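PDB 6DX3: RNA-dependent RNA polymerase from Taggert virus, which carries an OTU-domain cysteine protease, the fragment studied here, which probably cleaves ubiquitin from modified proteins as a viral deubiquitinase. Local coordinates for residues Trp119-Ser124 / Met145-His150; Asp22-Asp27 / Ser124-Tyr129. All blocks are in the same frame, centred on the assembly; numbering follows the deposited sequence.

How the contacts relate
Both contacts lie in the mixed sheet of the OTU domain, their centres about 9 Å apart and on the same side of the chain's centre. Across the sheet, strand 17-24 pairs with 126-133, which neighbours 116-121, which in turn pairs with 142-147. Contact 2 is the antiparallel junction at one end of this series and contact 1 the parallel junction at the other. Along the chain their segments alternate: 22-27, 119-124, 124-129 and 145-150, with S124 shared. H120 links the two through its ring stack on Y129 and a probable hydrogen bond to D128. Contact 2 holds strand 17-24, from early in the chain, against 126-133; contact 1 joins 116-121 and 142-147 further across the sheet.

Contact 1 (Trp119-Ser124 / Met145-His150); sequences WHEDAS and MHRRNH
The E121 side chain lies along its length against the terminal methyl of M145, whose CE is 3.6 Å from E121 CG and 3.3 Å from E121 OE2. M145 reaches it with an extended chain, CG being anti to the backbone N (chi1 -166°). The carboxylate of E121 also meets R147, whose guanidinium grips it side-on. R147 NE meets E121 OE1 at 3.0 Å, approaching from above the carboxylate plane, and R147 NH2 meets E121 OE2 at 3.1 Å on its syn side. The two flat groups are tilted 50° apart, and M145 SD sits over one face of the guanidinium, toward its rim. Strands 116-121 and 142-147 pair in parallel here: H146 N bonds to W119 O at 2.6 Å, and E121 N to H146 O at 2.9 Å. Beyond the last pair a water donates to both E121 O and H146 O and accepts from R148 N, joining the strand end to the type II' turn at R147-H150. E121 OE2 also takes the backbone N of K125. With NE and NH2 on E121 and NH1 in a salt bridge to D152, all three guanidinium nitrogens have carboxylate partners, which should fix its rotation and offset its charge.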
loop_
_atom_site.group_PDB
_atom_site.type_symbol
_atom_site.label_atom_id
_atom_site.label_comp_id
_atom_site.label_asym_id
_atom_site.label_seq_id
_atom_site.Cartn_x
_atom_site.Cartn_y
_atom_site.Cartn_z
ATOM N N TRP A 119 5.827 -0.184 4.491
ATOM C CA TRP A 119 6.762 -0.264 5.604
ATOM C C TRP A 119 6.019 -0.698 6.861
ATOM O O TRP A 119 5.018 -0.084 7.242
ATOM C CB TRP A 119 7.452 1.083 5.828
ATOM C CG TRP A 119 8.120 1.625 4.595
ATOM C CD1 TRP A 119 7.515 2.232 3.531
ATOM C CD2 TRP A 119 9.524 1.608 4.303
ATOM N NE1 TRP A 119 8.455 2.592 2.594
ATOM C CE2 TRP A 119 9.695 2.224 3.046
ATOM C CE3 TRP A 119 10.651 1.133 4.981
ATOM C CZ2 TRP A 119 10.949 2.376 2.453
ATOM C CZ3 TRP A 119 11.894 1.286 4.392
ATOM C CH2 TRP A 119 12.033 1.900 3.140
ATOM N N HIS A 120 6.508 -1.756 7.501
ATOM C CA HIS A 120 5.843 -2.316 8.669
ATOM C C HIS A 120 6.446 -1.735 9.942
ATOM O O HIS A 120 7.637 -1.922 10.212
ATOM C CB HIS A 120 5.947 -3.838 8.690
ATOM C CG HIS A 120 5.527 -4.444 9.992
ATOM N ND1 HIS A 120 6.430 -4.796 10.971
ATOM C CD2 HIS A 120 4.302 -4.743 10.484
ATOM C CE1 HIS A 120 5.780 -5.294 12.008
ATOM N NE2 HIS A 120 4.486 -5.272 11.738
ATOM N N GLU A 121 5.615 -1.053 10.725
ATOM C CA GLU A 121 6.033 -0.505 12.005
ATOM C C GLU A 121 5.998 -1.588 13.075
ATOM O O GLU A 121 4.967 -2.235 13.285
ATOM C CB GLU A 121 5.125 0.658 12.404
ATOM C CG GLU A 121 5.482 1.316 13.726
ATOM C CD GLU A 121 4.439 2.323 14.164
ATOM O OE1 GLU A 121 3.238 2.047 13.973
ATOM O OE2 GLU A 121 4.817 3.399 14.677
ATOM N N ASP A 122 7.124 -1.788 13.755
ATOM C CA ASP A 122 7.180 -2.715 14.878
ATOM C C ASP A 122 7.178 -2.004 16.226
ATOM O O ASP A 122 6.547 -2.482 17.173
ATOM C CB ASP A 122 8.414 -3.621 14.763
ATOM C CG ASP A 122 9.711 -2.853 14.893
ATOM O OD1 ASP A 122 9.802 -1.766 14.284
ATOM O OD2 ASP A 122 10.624 -3.326 15.605
ATOM N N ALA A 123 7.886 -0.883 16.346
ATOM C CA ALA A 123 7.801 -0.032 17.522
ATOM C C ALA A 123 7.719 1.407 17.042
ATOM O O ALA A 123 7.905 1.689 15.855
ATOM C CB ALA A 123 8.981 -0.245 18.479
ATOM N N SER A 124 7.423 2.315 17.978
ATOM C CA SER A 124 7.029 3.684 17.648
ATOM C C SER A 124 7.886 4.320 16.562
ATOM O O SER A 124 9.055 4.640 16.792
ATOM C CB SER A 124 7.043 4.566 18.901
ATOM O OG SER A 124 6.087 5.606 18.794
ATOM N N MET A 145 2.847 3.302 5.463
ATOM C CA MET A 145 3.310 2.772 6.739
ATOM C C MET A 145 2.219 1.899 7.339
ATOM O O MET A 145 1.109 2.376 7.597
ATOM C CB MET A 145 3.681 3.908 7.698
ATOM C CG MET A 145 4.487 3.480 8.924
ATOM S SD MET A 145 5.047 4.906 9.885
ATOM C CE MET A 145 5.243 4.191 11.506
ATOM N N HIS A 146 2.538 0.630 7.572
ATOM C CA HIS A 146 1.597 -0.326 8.145
ATOM C C HIS A 146 1.738 -0.323 9.663
ATOM O O HIS A 146 2.777 -0.727 10.195
ATOM C CB HIS A 146 1.856 -1.721 7.574
ATOM C CG HIS A 146 0.731 -2.684 7.779
ATOM N ND1 HIS A 146 0.863 -4.039 7.557
ATOM C CD2 HIS A 146 -0.550 -2.490 8.175
ATOM C CE1 HIS A 146 -0.287 -4.640 7.809
ATOM N NE2 HIS A 146 -1.160 -3.721 8.188
ATOM N N ARG A 147 0.693 0.121 10.359
ATOM C CA ARG A 147 0.717 0.318 11.808
ATOM C C ARG A 147 -0.417 -0.496 12.421
ATOM O O ARG A 147 -1.543 -0.005 12.536
ATOM C CB ARG A 147 0.596 1.800 12.148
ATOM C CG ARG A 147 1.298 2.705 11.153
ATOM C CD ARG A 147 1.219 4.168 11.563
ATOM N NE ARG A 147 2.079 4.480 12.696
ATOM C CZ ARG A 147 2.277 5.709 13.163
ATOM N NH1 ARG A 147 1.672 6.742 12.592
ATOM N NH2 ARG A 147 3.079 5.912 14.204
ATOM N N ARG A 148 -0.137 -1.744 12.749
ATOM C CA ARG A 148 -1.130 -2.684 13.190
ATOM C C ARG A 148 -2.114 -2.738 12.042
ATOM O O ARG A 148 -1.778 -3.095 10.992
ATOM C CB ARG A 148 -1.748 -2.416 14.568
ATOM C CG ARG A 148 -0.735 -2.223 15.689
ATOM C CD ARG A 148 0.103 -3.436 16.069
ATOM N NE ARG A 148 -0.636 -4.331 16.927
ATOM C CZ ARG A 148 -0.601 -4.315 18.246
ATOM N NH1 ARG A 148 0.170 -3.468 18.909
ATOM N NH2 ARG A 148 -1.356 -5.161 18.889
ATOM N N ASN A 149 -3.336 -2.400 12.246
ATOM C CA ASN A 149 -4.292 -2.414 11.149
ATOM C C ASN A 149 -4.398 -1.076 10.425
ATOM O O ASN A 149 -5.010 -1.027 9.356
ATOM C CB ASN A 149 -5.666 -2.840 11.675
ATOM C CG ASN A 149 -5.675 -4.269 12.190
ATOM O OD1 ASN A 149 -4.924 -5.119 11.714
ATOM N ND2 ASN A 149 -6.519 -4.536 13.178
ATOM N N HIS A 150 -3.805 -0.011 10.959
ATOM C CA HIS A 150 -3.871 1.322 10.370
ATOM C C HIS A 150 -2.775 1.513 9.323
ATOM O O HIS A 150 -1.700 0.913 9.405
ATOM C CB HIS A 150 -3.740 2.389 11.463
ATOM C CG HIS A 150 -3.816 3.797 10.954
ATOM N ND1 HIS A 150 -5.012 4.434 10.704
ATOM C CD2 HIS A 150 -2.844 4.694 10.662
ATOM C CE1 HIS A 150 -4.775 5.662 10.277
ATOM N NE2 HIS A 150 -3.467 5.845 10.242
HETATM O O HOH W 1 2.435 -2.645 12.445
#

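Contact 2 (Asp22-Asp27 / Ser124-Tyr129); sequences DLEVED and SKHCDY
L23 and C127 form a hydrogen-bonded pair of an antiparallel ladder, which adds strand 17-24 to strand 126-133 in the mixed sheet of the OTU fold. Their backbones bond reciprocally, L23 N to C127 O at 3.2 Å and C127 N to L23 O at 3.0 Å. The same L23 carbonyl also receives a CA-H...O contact from H126. Where the chain leaves strand 17-24, V25 N continues the ladder to K125 O. A water donates to K125 O and accepts from E26 N, giving that carbonyl a second donor.

Polar side chains gather around the ring of H126, on the face it shares with E24. The ring, with CG anti to the backbone N (chi1 172°), points NE2 at D22 OD1 at 3.1 Å. The bond is close to the ring plane but reaches the oxygen from above the carboxylate plane, the two planes being 63° apart. E24 OE1 lies at the ring edge, 3.3 Å from H126 CD2. ND1 of the same ring bonds to D122, so both ring nitrogens face carboxylates, which would favour a protonated imidazole. Beyond the strand end, between the loop and the short helix 25-28, the curled chain of K125 carries its ammonium to E26 in a salt bridge. K125 NZ and E26 OE1 are modelled only 2.5 Å apart, so short that the detailed geometry is doubtful.

Apolar groups meet on the opposite face of the sheet, where L23 and C127 both pack on W119. L23 CD2 lies 4.4 Å from C127 CB. V25 also touches I31 and M145. Its CG2 packs on K125 CB and is pressed to 3.1 Å from K125 O, a tight contact, while V25 CG1 lies 3.4 Å from C127 SG.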
loop_
_atom_site.group_PDB
_atom_site.type_symbol
_atom_site.label_atom_id
_atom_site.label_comp_id
_atom_site.label_asym_id
_atom_site.label_seq_id
_atom_site.Cartn_x
_atom_site.Cartn_y
_atom_site.Cartn_z
ATOM N N ASP A 22 16.021 -1.671 9.189
ATOM C CA ASP A 22 16.148 -1.132 10.548
ATOM C C ASP A 22 16.144 0.387 10.391
ATOM O O ASP A 22 17.200 1.008 10.240
ATOM C CB ASP A 22 17.407 -1.624 11.251
ATOM C CG ASP A 22 17.662 -0.904 12.568
ATOM O OD1 ASP A 22 17.047 -1.296 13.583
ATOM O OD2 ASP A 22 18.474 0.047 12.584
ATOM N N LEU A 23 14.953 0.983 10.422
ATOM C CA LEU A 23 14.795 2.347 9.941
ATOM C C LEU A 23 13.946 3.202 10.870
ATOM O O LEU A 23 12.840 2.823 11.266
ATOM C CB LEU A 23 14.204 2.345 8.510
ATOM C CG LEU A 23 13.728 3.672 7.926
ATOM C CD1 LEU A 23 14.246 3.855 6.508
ATOM C CD2 LEU A 23 12.209 3.706 7.922
ATOM N N GLU A 24 14.508 4.351 11.229
ATOM C CA GLU A 24 13.779 5.470 11.810
ATOM C C GLU A 24 13.011 6.122 10.661
ATOM O O GLU A 24 13.621 6.740 9.784
ATOM C CB GLU A 24 14.755 6.469 12.432
ATOM C CG GLU A 24 15.596 6.006 13.656
ATOM C CD GLU A 24 14.784 5.386 14.772
ATOM O OE1 GLU A 24 14.577 4.157 14.751
ATOM O OE2 GLU A 24 14.374 6.123 15.693
ATOM N N VAL A 25 11.681 5.993 10.658
ATOM C CA VAL A 25 10.907 6.477 9.511
ATOM C C VAL A 25 11.143 7.969 9.285
ATOM O O VAL A 25 11.260 8.420 8.138
ATOM C CB VAL A 25 9.406 6.158 9.668
ATOM C CG1 VAL A 25 9.169 4.685 9.549
ATOM C CG2 VAL A 25 8.872 6.707 10.974
ATOM N N GLU A 26 11.197 8.759 10.360
ATOM C CA GLU A 26 11.248 10.212 10.199
ATOM C C GLU A 26 12.618 10.718 9.762
ATOM O O GLU A 26 12.733 11.891 9.395
ATOM C CB GLU A 26 10.815 10.905 11.492
ATOM C CG GLU A 26 9.393 10.563 11.920
ATOM C CD GLU A 26 8.809 11.602 12.854
ATOM O OE1 GLU A 26 9.413 11.848 13.920
ATOM O OE2 GLU A 26 7.747 12.167 12.519
ATOM N N ASP A 27 13.653 9.877 9.785
ATOM C CA ASP A 27 14.912 10.267 9.156
ATOM C C ASP A 27 14.769 10.354 7.640
ATOM O O ASP A 27 15.514 11.093 6.985
ATOM C CB ASP A 27 16.021 9.281 9.529
ATOM C CG ASP A 27 16.294 9.244 11.016
ATOM O OD1 ASP A 27 15.684 10.046 11.764
ATOM O OD2 ASP A 27 17.130 8.416 11.434
ATOM N N SER A 124 7.423 2.315 17.978
ATOM C CA SER A 124 7.029 3.684 17.648
ATOM C C SER A 124 7.886 4.320 16.562
ATOM O O SER A 124 9.055 4.640 16.792
ATOM C CB SER A 124 7.043 4.566 18.901
ATOM O OG SER A 124 6.087 5.606 18.794
ATOM N N LYS A 125 7.312 4.472 15.367
ATOM C CA LYS A 125 7.960 5.170 14.257
ATOM C C LYS A 125 9.275 4.504 13.852
ATOM O O LYS A 125 10.198 5.159 13.355
ATOM C CB LYS A 125 8.165 6.651 14.593
ATOM C CG LYS A 125 6.843 7.400 14.751
ATOM C CD LYS A 125 6.854 8.401 15.895
ATOM C CE LYS A 125 7.396 9.756 15.457
ATOM N NZ LYS A 125 8.851 9.704 15.134
ATOM N N HIS A 126 9.365 3.191 14.063
ATOM C CA HIS A 126 10.485 2.379 13.607
ATOM C C HIS A 126 9.941 1.191 12.832
ATOM O O HIS A 126 8.909 0.624 13.202
ATOM C CB HIS A 126 11.346 1.891 14.781
ATOM C CG HIS A 126 12.396 0.897 14.386
ATOM N ND1 HIS A 126 12.126 -0.446 14.224
ATOM C CD2 HIS A 126 13.714 1.051 14.112
ATOM C CE1 HIS A 126 13.232 -1.076 13.873
ATOM N NE2 HIS A 126 14.210 -0.192 13.798
ATOM N N CYS A 127 10.638 0.812 11.762
ATOM C CA CYS A 127 10.205 -0.265 10.881
ATOM C C CYS A 127 11.269 -1.352 10.819
ATOM O O CYS A 127 12.469 -1.059 10.831
ATOM C CB CYS A 127 9.901 0.259 9.473
ATOM S SG CYS A 127 8.449 1.333 9.392
ATOM N N ASP A 128 10.824 -2.612 10.752
ATOM C CA ASP A 128 11.732 -3.753 10.732
ATOM C C ASP A 128 11.676 -4.573 9.451
ATOM O O ASP A 128 12.546 -5.429 9.252
ATOM C CB ASP A 128 11.468 -4.679 11.935
ATOM C CG ASP A 128 10.076 -5.286 11.915
ATOM O OD1 ASP A 128 9.139 -4.629 11.415
ATOM O OD2 ASP A 128 9.916 -6.425 12.404
ATOM N N TYR A 129 10.690 -4.353 8.585
ATOM C CA TYR A 129 10.700 -4.974 7.266
ATOM C C TYR A 129 9.828 -4.153 6.328
ATOM O O TYR A 129 9.007 -3.340 6.761
ATOM C CB TYR A 129 10.246 -6.443 7.314
ATOM C CG TYR A 129 8.749 -6.689 7.388
ATOM C CD1 TYR A 129 7.962 -6.673 6.241
ATOM C CD2 TYR A 129 8.134 -6.987 8.598
ATOM C CE1 TYR A 129 6.602 -6.909 6.300
ATOM C CE2 TYR A 129 6.772 -7.233 8.667
ATOM C CZ TYR A 129 6.011 -7.188 7.513
ATOM O OH TYR A 129 4.658 -7.427 7.567
HETATM O O HOH W 2 10.856 7.800 13.399
#